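Local coordinates for protein erythrocyte binding antigen 140 (Plasmodium falciparum, PDB 4GF2) that probably binds the sialylated receptor glycophorin C on red blood cells during parasite invasion, through the tandem Duffy-binding-like region that this chain comprises, at residues I65-E70 against S95-S100; N149-M154 against I168-E173; P342-T347 against I395-A400; L402-K407 against F479-K484. The protein carries 3 engineered substitutions. All coordinates share one frame; numbering follows the deposited sequence.

Interaction 1: residues I65-E70 against S95-S100; sequences ISVNTE and SDFRNS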
# COMPACT_ATOMS: atom_id res chain seq x y z
N ILE A 65 0.25 36.51 36.27
CA ILE A 65 -0.78 36.64 35.25
C ILE A 65 -0.63 35.55 34.19
O ILE A 65 -1.62 34.99 33.72
CB ILE A 65 -0.72 38.01 34.57
CG1 ILE A 65 -1.18 39.10 35.55
CG2 ILE A 65 -1.60 38.03 33.32
CD1 ILE A 65 -0.96 40.51 35.05
N SER A 66 0.60 35.26 33.82
CA SER A 66 0.86 34.27 32.78
C SER A 66 0.39 32.88 33.19
O SER A 66 -0.32 32.22 32.43
CB SER A 66 2.35 34.25 32.44
OG SER A 66 2.75 35.49 31.90
N VAL A 67 0.76 32.42 34.38
CA VAL A 67 0.40 31.07 34.81
C VAL A 67 -1.11 30.94 35.02
O VAL A 67 -1.71 29.95 34.61
CB VAL A 67 1.14 30.64 36.10
CG1 VAL A 67 2.64 30.62 35.87
CG2 VAL A 67 0.78 31.54 37.28
N ASN A 68 -1.71 31.94 35.64
CA ASN A 68 -3.15 31.94 35.89
C ASN A 68 -3.95 31.96 34.59
O ASN A 68 -4.99 31.33 34.48
CB ASN A 68 -3.52 33.14 36.77
CG ASN A 68 -5.01 33.23 37.03
OD1 ASN A 68 -5.74 33.87 36.28
ND2 ASN A 68 -5.47 32.59 38.10
N THR A 69 -3.44 32.69 33.59
CA THR A 69 -4.11 32.77 32.30
C THR A 69 -3.96 31.44 31.57
O THR A 69 -4.92 30.93 30.99
CB THR A 69 -3.56 33.91 31.43
OG1 THR A 69 -3.75 35.16 32.09
CG2 THR A 69 -4.28 33.95 30.09
N GLU A 70 -2.76 30.88 31.62
CA GLU A 70 -2.50 29.58 31.02
C GLU A 70 -3.51 28.55 31.51
O GLU A 70 -4.02 27.74 30.74
CB GLU A 70 -1.07 29.12 31.33
CG GLU A 70 -0.75 27.69 30.91
CD GLU A 70 -0.67 27.51 29.41
OE1 GLU A 70 -0.70 28.53 28.67
OE2 GLU A 70 -0.58 26.34 28.96
N SER A 95 5.62 23.15 34.61
CA SER A 95 6.99 22.68 34.52
C SER A 95 7.73 23.38 33.40
O SER A 95 8.92 23.68 33.53
CB SER A 95 7.01 21.17 34.31
OG SER A 95 6.36 20.51 35.37
N ASP A 96 7.04 23.65 32.29
CA ASP A 96 7.65 24.34 31.16
C ASP A 96 7.91 25.81 31.49
O ASP A 96 8.90 26.39 31.02
CB ASP A 96 6.79 24.22 29.91
CG ASP A 96 6.98 22.89 29.20
OD1 ASP A 96 8.11 22.35 29.25
OD2 ASP A 96 6.02 22.39 28.58
N PHE A 97 7.04 26.42 32.28
CA PHE A 97 7.30 27.77 32.79
C PHE A 97 8.63 27.77 33.54
O PHE A 97 9.46 28.67 33.36
CB PHE A 97 6.19 28.26 33.71
CG PHE A 97 5.00 28.83 32.99
CD1 PHE A 97 5.13 29.91 32.14
CD2 PHE A 97 3.73 28.29 33.18
CE1 PHE A 97 4.03 30.43 31.48
CE2 PHE A 97 2.63 28.81 32.53
CZ PHE A 97 2.78 29.89 31.67
N ARG A 98 8.83 26.75 34.36
CA ARG A 98 10.06 26.62 35.14
C ARG A 98 11.27 26.40 34.24
O ARG A 98 12.27 27.11 34.33
CB ARG A 98 9.95 25.46 36.12
CG ARG A 98 11.25 25.15 36.87
CD ARG A 98 11.09 23.94 37.76
NE ARG A 98 12.33 23.61 38.46
CZ ARG A 98 13.24 22.74 38.04
NH1 ARG A 98 13.08 22.08 36.90
NH2 ARG A 98 14.33 22.53 38.76
N ASN A 99 11.16 25.40 33.37
CA ASN A 99 12.31 24.96 32.59
C ASN A 99 12.70 25.91 31.47
O ASN A 99 13.88 26.01 31.12
CB ASN A 99 12.05 23.55 32.04
CG ASN A 99 12.14 22.49 33.13
OD1 ASN A 99 12.76 22.72 34.16
ND2 ASN A 99 11.54 21.34 32.89
N SER A 100 11.74 26.63 30.90
CA SER A 100 12.05 27.64 29.90
C SER A 100 12.59 28.90 30.57
O SER A 100 13.18 29.76 29.92
CB SER A 100 10.81 27.98 29.07
OG SER A 100 9.78 28.51 29.88
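The phenyl ring of F97 takes V67 over one face and E70 at its edge: V67 CG1 stands above the ring, displaced toward the rim, while E70 CB lies near the ring plane. The contact is a helix-to-helix junction of the Duffy-binding-like (DBL) fold, joining helix 56-78 to helix 83-101. Their short segments run roughly antiparallel, 147° between directions, with axes 11.6 Å apart at closest approach, and F97 spans much of that gap. The methyl-on-ring meeting is a CH-pi contact, with V67 CG1 4.0 Å from the centroid of the F97 ring and 21° off its normal. At the edge, E70 CB is 3.9 Å from F97 CE2. The backbone of S66 adds an oblique neighbour, S66 O lying 4.0 Å from F97 CZ. F97 reaches helix 56-78 with CG anti to its carbonyl carbon (chi1 -82°). E70 meets the ring with CB and CG, and its chain bends at chi2 beyond them. Its carboxylate has polar partners elsewhere: OE1 binds the backbone N of C44 and forms a salt bridge with K17, and OE2 binds S93. M154, on helix 132-155, packs against both V67 and E70, and W143 of the same helix touches F97. Beside helix 4-14, where T69 packs on H10 and L11, T69 OG1 donates to I65 O at 2.7 Å, from the opposite face of that carbonyl to T69 N.

Interaction 2: residues N149-M154 against I168-E173; sequences NLWNHM and IIPAEE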
# COMPACT_ATOMS: atom_id res chain seq x y z
N ASN A 149 4.19 30.10 45.31
CA ASN A 149 3.17 31.11 45.07
C ASN A 149 2.67 31.09 43.62
O ASN A 149 1.48 31.28 43.37
CB ASN A 149 3.70 32.49 45.44
CG ASN A 149 2.73 33.60 45.08
OD1 ASN A 149 3.10 34.59 44.46
ND2 ASN A 149 1.47 33.43 45.47
N LEU A 150 3.58 30.85 42.68
CA LEU A 150 3.21 30.78 41.27
C LEU A 150 2.27 29.60 41.00
O LEU A 150 1.28 29.73 40.29
CB LEU A 150 4.46 30.66 40.40
CG LEU A 150 5.30 31.94 40.24
CD1 LEU A 150 6.62 31.63 39.56
CD2 LEU A 150 4.53 32.97 39.44
N TRP A 151 2.59 28.44 41.57
CA TRP A 151 1.76 27.26 41.40
C TRP A 151 0.38 27.50 42.00
O TRP A 151 -0.64 27.33 41.34
CB TRP A 151 2.41 26.04 42.05
CG TRP A 151 1.51 24.86 42.15
CD1 TRP A 151 1.00 24.31 43.29
CD2 TRP A 151 1.01 24.06 41.07
NE1 TRP A 151 0.21 23.23 42.99
CE2 TRP A 151 0.20 23.05 41.63
CE3 TRP A 151 1.16 24.11 39.68
CZ2 TRP A 151 -0.45 22.10 40.85
CZ3 TRP A 151 0.51 23.16 38.91
CH2 TRP A 151 -0.28 22.17 39.50
N ASN A 152 0.37 27.90 43.27
CA ASN A 152 -0.89 28.15 43.97
C ASN A 152 -1.81 29.09 43.20
O ASN A 152 -3.01 28.85 43.11
CB ASN A 152 -0.61 28.71 45.36
CG ASN A 152 -0.15 27.65 46.33
OD1 ASN A 152 -0.41 26.46 46.13
ND2 ASN A 152 0.55 28.07 47.38
N HIS A 153 -1.24 30.15 42.63
CA HIS A 153 -2.04 31.14 41.92
C HIS A 153 -2.46 30.61 40.55
O HIS A 153 -3.52 30.97 40.03
CB HIS A 153 -1.26 32.44 41.76
CG HIS A 153 -2.02 33.51 41.05
ND1 HIS A 153 -3.11 34.15 41.60
CD2 HIS A 153 -1.86 34.04 39.81
CE1 HIS A 153 -3.58 35.03 40.74
NE2 HIS A 153 -2.85 34.99 39.65
N MET A 154 -1.63 29.74 39.98
CA MET A 154 -1.94 29.14 38.69
C MET A 154 -3.21 28.31 38.76
O MET A 154 -4.00 28.29 37.82
CB MET A 154 -0.78 28.26 38.21
CG MET A 154 -1.07 27.56 36.89
SD MET A 154 0.33 26.64 36.23
CE MET A 154 -0.32 26.25 34.61
N ILE A 168 -1.15 19.23 44.32
CA ILE A 168 0.20 19.24 44.87
C ILE A 168 1.20 19.67 43.80
O ILE A 168 1.26 19.07 42.73
CB ILE A 168 0.62 17.85 45.42
CG1 ILE A 168 -0.38 17.35 46.46
CG2 ILE A 168 2.02 17.91 46.03
CD1 ILE A 168 -0.55 18.28 47.64
N ILE A 169 1.97 20.71 44.11
CA ILE A 169 2.96 21.23 43.18
C ILE A 169 3.78 20.09 42.56
O ILE A 169 4.20 19.17 43.27
CB ILE A 169 3.91 22.23 43.88
CG1 ILE A 169 4.80 22.93 42.85
CG2 ILE A 169 4.76 21.53 44.93
CD1 ILE A 169 5.57 24.10 43.44
N PRO A 170 3.99 20.14 41.24
CA PRO A 170 4.73 19.07 40.55
C PRO A 170 6.18 18.98 40.99
O PRO A 170 6.83 20.01 41.18
CB PRO A 170 4.65 19.48 39.07
CG PRO A 170 3.53 20.45 38.99
CD PRO A 170 3.51 21.16 40.30
N ALA A 171 6.69 17.77 41.15
CA ALA A 171 8.11 17.58 41.44
C ALA A 171 8.92 18.11 40.27
O ALA A 171 8.47 18.11 39.13
CB ALA A 171 8.42 16.10 41.68
N GLU A 172 10.13 18.58 40.57
CA GLU A 172 11.02 19.13 39.57
C GLU A 172 11.79 18.01 38.86
O GLU A 172 12.40 17.17 39.51
CB GLU A 172 11.99 20.12 40.22
CG GLU A 172 11.28 21.33 40.80
CD GLU A 172 12.18 22.21 41.64
OE1 GLU A 172 13.35 21.81 41.87
OE2 GLU A 172 11.73 23.29 42.07
N GLU A 173 11.74 18.02 37.54
CA GLU A 173 12.44 17.04 36.72
C GLU A 173 12.92 17.69 35.43
O GLU A 173 12.35 18.68 34.99
CB GLU A 173 11.52 15.88 36.35
CG GLU A 173 10.77 15.23 37.49
CD GLU A 173 9.96 14.03 37.02
OE1 GLU A 173 8.80 13.87 37.46
OE2 GLU A 173 10.48 13.25 36.20
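The indole N-H of W151, lying against I169, donates to A167 O, just ahead of the loop segment; I169 N, 3.3 Å from W151 NE1, is a second donor and not its partner. In this DBL domain, helix 132-155 thus holds the loop that follows it, a loop leading on to helix 175-202. The C87-C166 disulfide ties the chain just before A167 to helix 83-101. The two consecutive residues I169 and P170 lie over one face of the W151 indole, each serving a different ring. I169 CA sits above the pyrrole part, 3.6 Å from the centroid of the W151 five-membered ring. P170 CD stands over the benzene part, 3.7 Å from the centroid of the W151 six-membered ring and 6° off its normal. Both are CH-pi contacts, and together they lay the I169-P170 step over one face of the indole. The I169 side chain runs alongside, with CB 3.6 Å from W151 CD1 and CG1 3.9 Å from W151 CG. W151 itself has CG anti to the backbone N (chi1 169°), which carries the indole out from the helix to the loop. F94 of helix 83-101 meets W151 edge-to-face and also touches I169 and P170. The carbonyl of I168, whose carbon lies 3.8 Å from W151 NE1, receives a hydrogen bond from R91 NH1.

Interaction 3: residues P342-T347 against I395-A400; sequences PPRRQT and IQNSYA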
# COMPACT_ATOMS: atom_id res chain seq x y z
N PRO A 342 -7.33 -15.00 -27.57
CA PRO A 342 -7.31 -16.35 -27.01
C PRO A 342 -8.39 -16.52 -25.95
O PRO A 342 -8.67 -15.58 -25.21
CB PRO A 342 -5.92 -16.46 -26.37
CG PRO A 342 -5.13 -15.34 -26.94
CD PRO A 342 -6.10 -14.25 -27.23
N PRO A 343 -9.00 -17.71 -25.88
CA PRO A 343 -9.98 -18.00 -24.82
C PRO A 343 -9.43 -17.67 -23.44
O PRO A 343 -10.15 -17.17 -22.58
CB PRO A 343 -10.21 -19.50 -24.97
CG PRO A 343 -9.99 -19.76 -26.42
CD PRO A 343 -8.91 -18.81 -26.86
N ARG A 344 -8.15 -17.97 -23.24
CA ARG A 344 -7.47 -17.67 -21.98
C ARG A 344 -7.54 -16.18 -21.66
O ARG A 344 -7.73 -15.80 -20.51
CB ARG A 344 -6.01 -18.14 -22.07
CG ARG A 344 -5.18 -17.87 -20.83
CD ARG A 344 -3.69 -18.00 -21.14
NE ARG A 344 -3.33 -17.23 -22.33
CZ ARG A 344 -3.25 -15.91 -22.38
NH1 ARG A 344 -3.50 -15.17 -21.30
NH2 ARG A 344 -2.93 -15.31 -23.52
N ARG A 345 -7.40 -15.34 -22.68
CA ARG A 345 -7.45 -13.89 -22.49
C ARG A 345 -8.88 -13.42 -22.21
O ARG A 345 -9.10 -12.48 -21.45
CB ARG A 345 -6.89 -13.17 -23.71
CG ARG A 345 -7.10 -11.66 -23.72
CD ARG A 345 -6.39 -10.97 -22.56
NE ARG A 345 -6.65 -9.53 -22.55
CZ ARG A 345 -7.69 -8.96 -21.96
NH1 ARG A 345 -8.60 -9.68 -21.32
NH2 ARG A 345 -7.83 -7.64 -22.00
N GLN A 346 -9.84 -14.09 -22.84
CA GLN A 346 -11.25 -13.76 -22.67
C GLN A 346 -11.73 -14.05 -21.26
O GLN A 346 -12.71 -13.47 -20.80
CB GLN A 346 -12.10 -14.57 -23.66
CG GLN A 346 -11.79 -14.30 -25.12
CD GLN A 346 -12.56 -15.22 -26.05
OE1 GLN A 346 -13.72 -15.54 -25.81
NE2 GLN A 346 -11.90 -15.65 -27.12
N THR A 347 -11.05 -14.97 -20.58
CA THR A 347 -11.46 -15.41 -19.25
C THR A 347 -10.43 -15.06 -18.18
O THR A 347 -10.47 -15.60 -17.07
CB THR A 347 -11.72 -16.92 -19.23
OG1 THR A 347 -10.48 -17.62 -19.42
CG2 THR A 347 -12.70 -17.32 -20.32
N ILE A 395 1.40 -20.03 -18.00
CA ILE A 395 1.45 -19.02 -16.95
C ILE A 395 2.04 -17.73 -17.51
O ILE A 395 1.58 -16.64 -17.19
CB ILE A 395 2.30 -19.49 -15.75
CG1 ILE A 395 1.59 -20.62 -14.99
CG2 ILE A 395 2.58 -18.33 -14.80
CD1 ILE A 395 0.28 -20.21 -14.35
N GLN A 396 3.05 -17.88 -18.37
CA GLN A 396 3.70 -16.72 -18.97
C GLN A 396 2.77 -15.99 -19.93
O GLN A 396 2.84 -14.77 -20.06
CB GLN A 396 4.98 -17.14 -19.69
CG GLN A 396 6.14 -17.41 -18.76
CD GLN A 396 7.46 -17.56 -19.50
OE1 GLN A 396 7.54 -17.33 -20.71
NE2 GLN A 396 8.51 -17.95 -18.78
N ASN A 397 1.89 -16.74 -20.60
CA ASN A 397 0.90 -16.14 -21.49
C ASN A 397 0.05 -15.10 -20.76
O ASN A 397 -0.07 -13.95 -21.20
CB ASN A 397 0.00 -17.20 -22.12
CG ASN A 397 0.71 -18.00 -23.21
OD1 ASN A 397 1.70 -17.55 -23.79
ND2 ASN A 397 0.18 -19.19 -23.50
N SER A 398 -0.53 -15.49 -19.63
CA SER A 398 -1.39 -14.58 -18.87
C SER A 398 -0.56 -13.49 -18.18
O SER A 398 -1.00 -12.35 -18.07
CB SER A 398 -2.22 -15.35 -17.85
OG SER A 398 -3.25 -16.08 -18.50
N TYR A 399 0.63 -13.85 -17.73
CA TYR A 399 1.56 -12.88 -17.18
C TYR A 399 1.81 -11.75 -18.18
O TYR A 399 1.73 -10.57 -17.84
CB TYR A 399 2.88 -13.56 -16.83
CG TYR A 399 3.98 -12.59 -16.48
CD1 TYR A 399 3.89 -11.81 -15.33
CD2 TYR A 399 5.10 -12.45 -17.28
CE1 TYR A 399 4.89 -10.93 -15.00
CE2 TYR A 399 6.11 -11.57 -16.95
CZ TYR A 399 6.00 -10.81 -15.81
OH TYR A 399 7.00 -9.92 -15.46
N ALA A 400 2.11 -12.12 -19.42
CA ALA A 400 2.41 -11.14 -20.46
C ALA A 400 1.17 -10.31 -20.82
O ALA A 400 1.28 -9.12 -21.12
CB ALA A 400 2.94 -11.84 -21.69
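A one-turn helix, residues 343-346 with P342 at its N-cap position, sends the buried R344 across to helix 388-407. There R344 NH1 donates to S398 OG at 3.0 Å, with an N-H...O angle of 148° and the hydroxyl oxygen 20° out of the guanidinium plane. The neighbouring N397 meets the arginine chiefly with CB, which lies over one face of the guanidinium, offset toward the rim; N397 CB comes within 3.3 Å of R344 NE. Backbone of the longer helix is close as well, since R344 NH1 stands 3.4 Å from S398 N, but these are two donors and do not bond. The arginine chain leaves its helix extended, with CG anti to the backbone N, then bends at chi3 (49°). That bend turns the guanidinium so that a face lies against N397 while an N-H still points at S398. The chain also brushes the hydroxyl on its way, R344 CD being 3.3 Å from S398 OG. Within the helical bundle of the second DBL domain, this places a positive group in the interior, where it is matched by acids from two helices: NE forms a salt bridge with E485 of helix 478-508, and NH2 with D401, one turn beyond N397. These acids probably offset the cost of burying its charge. S398 OG is held a second time, by E375 OE2 of helix 361-382, which limits its rotation. Within the short helix Q346 N donates to P342 O at 3.0 Å.

Interaction 4: residues L402-K407 against F479-K484; sequences LADIIK and FLRWFK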
# COMPACT_ATOMS: atom_id res chain seq x y z
N LEU A 402 -1.19 -9.53 -18.76
CA LEU A 402 -1.35 -8.60 -17.65
C LEU A 402 -0.45 -7.40 -17.87
O LEU A 402 -0.87 -6.25 -17.70
CB LEU A 402 -1.02 -9.27 -16.32
CG LEU A 402 -2.05 -10.29 -15.84
CD1 LEU A 402 -1.49 -11.10 -14.68
CD2 LEU A 402 -3.33 -9.59 -15.43
N ALA A 403 0.79 -7.67 -18.26
CA ALA A 403 1.75 -6.62 -18.55
C ALA A 403 1.21 -5.68 -19.62
O ALA A 403 1.32 -4.46 -19.51
CB ALA A 403 3.06 -7.23 -19.01
N ASP A 404 0.61 -6.26 -20.66
CA ASP A 404 0.07 -5.47 -21.76
C ASP A 404 -1.13 -4.64 -21.32
O ASP A 404 -1.38 -3.56 -21.86
CB ASP A 404 -0.34 -6.38 -22.92
CG ASP A 404 0.79 -6.60 -23.90
OD1 ASP A 404 1.41 -5.60 -24.32
OD2 ASP A 404 1.06 -7.77 -24.25
N ILE A 405 -1.85 -5.14 -20.33
CA ILE A 405 -3.04 -4.45 -19.83
C ILE A 405 -2.62 -3.26 -18.97
O ILE A 405 -3.18 -2.17 -19.09
CB ILE A 405 -3.94 -5.42 -19.04
CG1 ILE A 405 -4.67 -6.35 -20.01
CG2 ILE A 405 -4.95 -4.66 -18.19
CD1 ILE A 405 -5.44 -7.46 -19.34
N ILE A 406 -1.62 -3.47 -18.12
CA ILE A 406 -1.08 -2.42 -17.27
C ILE A 406 -0.35 -1.36 -18.10
O ILE A 406 -0.47 -0.16 -17.84
CB ILE A 406 -0.09 -2.98 -16.24
CG1 ILE A 406 -0.79 -3.96 -15.29
CG2 ILE A 406 0.57 -1.86 -15.46
CD1 ILE A 406 -1.97 -3.37 -14.54
N LYS A 407 0.41 -1.81 -19.09
CA LYS A 407 1.15 -0.89 -19.95
C LYS A 407 0.20 -0.11 -20.86
O LYS A 407 0.54 0.97 -21.35
CB LYS A 407 2.18 -1.65 -20.79
CG LYS A 407 3.40 -2.13 -20.00
CD LYS A 407 4.34 -2.98 -20.85
CE LYS A 407 4.85 -2.20 -22.06
NZ LYS A 407 5.91 -2.94 -22.80
N PHE A 479 0.14 -9.78 -30.11
CA PHE A 479 -0.41 -10.56 -31.22
C PHE A 479 0.49 -11.73 -31.60
O PHE A 479 -0.00 -12.82 -31.89
CB PHE A 479 -0.62 -9.68 -32.45
CG PHE A 479 -0.84 -10.47 -33.70
CD1 PHE A 479 -2.02 -11.15 -33.91
CD2 PHE A 479 0.15 -10.54 -34.67
CE1 PHE A 479 -2.23 -11.87 -35.07
CE2 PHE A 479 -0.04 -11.27 -35.83
CZ PHE A 479 -1.23 -11.94 -36.02
N LEU A 480 1.79 -11.49 -31.62
CA LEU A 480 2.75 -12.54 -31.96
C LEU A 480 2.70 -13.66 -30.93
O LEU A 480 2.81 -14.84 -31.28
CB LEU A 480 4.16 -11.96 -32.07
CG LEU A 480 4.41 -11.02 -33.25
CD1 LEU A 480 5.80 -10.40 -33.17
CD2 LEU A 480 4.24 -11.76 -34.57
N ARG A 481 2.54 -13.30 -29.66
CA ARG A 481 2.44 -14.29 -28.60
C ARG A 481 1.16 -15.09 -28.78
O ARG A 481 1.14 -16.30 -28.57
CB ARG A 481 2.45 -13.63 -27.23
CG ARG A 481 3.66 -12.74 -26.98
CD ARG A 481 3.79 -12.39 -25.51
NE ARG A 481 2.52 -12.03 -24.90
CZ ARG A 481 2.08 -10.78 -24.72
NH1 ARG A 481 2.81 -9.74 -25.11
NH2 ARG A 481 0.90 -10.58 -24.14
N TRP A 482 0.08 -14.41 -29.16
CA TRP A 482 -1.22 -15.05 -29.31
C TRP A 482 -1.23 -15.96 -30.52
O TRP A 482 -1.75 -17.07 -30.46
CB TRP A 482 -2.32 -14.00 -29.45
CG TRP A 482 -2.58 -13.27 -28.18
CD1 TRP A 482 -1.99 -13.50 -26.96
CD2 TRP A 482 -3.51 -12.20 -27.97
NE1 TRP A 482 -2.49 -12.64 -26.02
CE2 TRP A 482 -3.42 -11.83 -26.62
CE3 TRP A 482 -4.40 -11.52 -28.81
CZ2 TRP A 482 -4.19 -10.80 -26.08
CZ3 TRP A 482 -5.16 -10.50 -28.27
CH2 TRP A 482 -5.05 -10.16 -26.92
N PHE A 483 -0.65 -15.49 -31.62
CA PHE A 483 -0.59 -16.25 -32.86
C PHE A 483 0.02 -17.63 -32.59
O PHE A 483 -0.53 -18.65 -33.00
CB PHE A 483 0.26 -15.51 -33.90
CG PHE A 483 0.19 -16.09 -35.28
CD1 PHE A 483 -0.78 -17.02 -35.62
CD2 PHE A 483 1.10 -15.71 -36.25
CE1 PHE A 483 -0.84 -17.55 -36.90
CE2 PHE A 483 1.05 -16.24 -37.53
CZ PHE A 483 0.08 -17.16 -37.85
N LYS A 484 1.15 -17.65 -31.89
CA LYS A 484 1.80 -18.90 -31.53
C LYS A 484 0.92 -19.73 -30.60
O LYS A 484 0.83 -20.95 -30.74
CB LYS A 484 3.16 -18.63 -30.87
CG LYS A 484 3.41 -19.48 -29.63
CD LYS A 484 4.85 -19.36 -29.14
CE LYS A 484 4.94 -19.60 -27.64
NZ LYS A 484 4.28 -20.87 -27.23
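Helices 388-407 and 478-508 remain well separated where D404 and R481 meet, the CA atoms of these two residues lying 11.4 Å apart, a gap spanned mostly by the long R481 chain. The link is an end-on salt bridge in which both terminal nitrogens converge on one oxygen. R481 NH1 and R481 NH2 each donate to D404 OD2 at 2.8 Å, with N-H...O angles of 145° and 142°. OD2 sits in the guanidinium plane, at its edge, and is met nearly along its C-O bond; the carboxylate and guanidinium planes are only 15° apart. The R481 chain bends at chi3 to bring its two-pronged end round to the aspartate. Further bonds fix the rotation of the guanidinium: NH2 forms a second salt bridge with D401, and NH1 also donates to I476 O. D401 OD1 is shared with W482 NE1, the indole of the next residue on helix 478-508. Burial beside this positive group probably stabilises the ionised form of D404. The arrangement is a buried interhelical ion pair, joining two long helices of the second DBL domain in a helical fold that also carries several disulfides.

In the fold
The four contacts form two pairs, one in each Duffy-binding-like domain. Interactions 1 and 2 have centres about 10 Å apart and touch directly: V67 O packs on M154 CG at 3.4 Å, and N68 ND2 probably donates to H153 O. Interactions 3 and 4 are closer, with centres about 8 Å apart; both use helix 388-407, A400 CB lies 3.2 Å from R481 NE, and D401 bridges R344 and R481. Between the pairs, centres are 70 to 75 Å apart and no atoms touch, the pairs lying on opposite sides of the chain's centre. Glycerol molecules, probably from the crystallisation liquor, lie near F97 and P170 in the first pair.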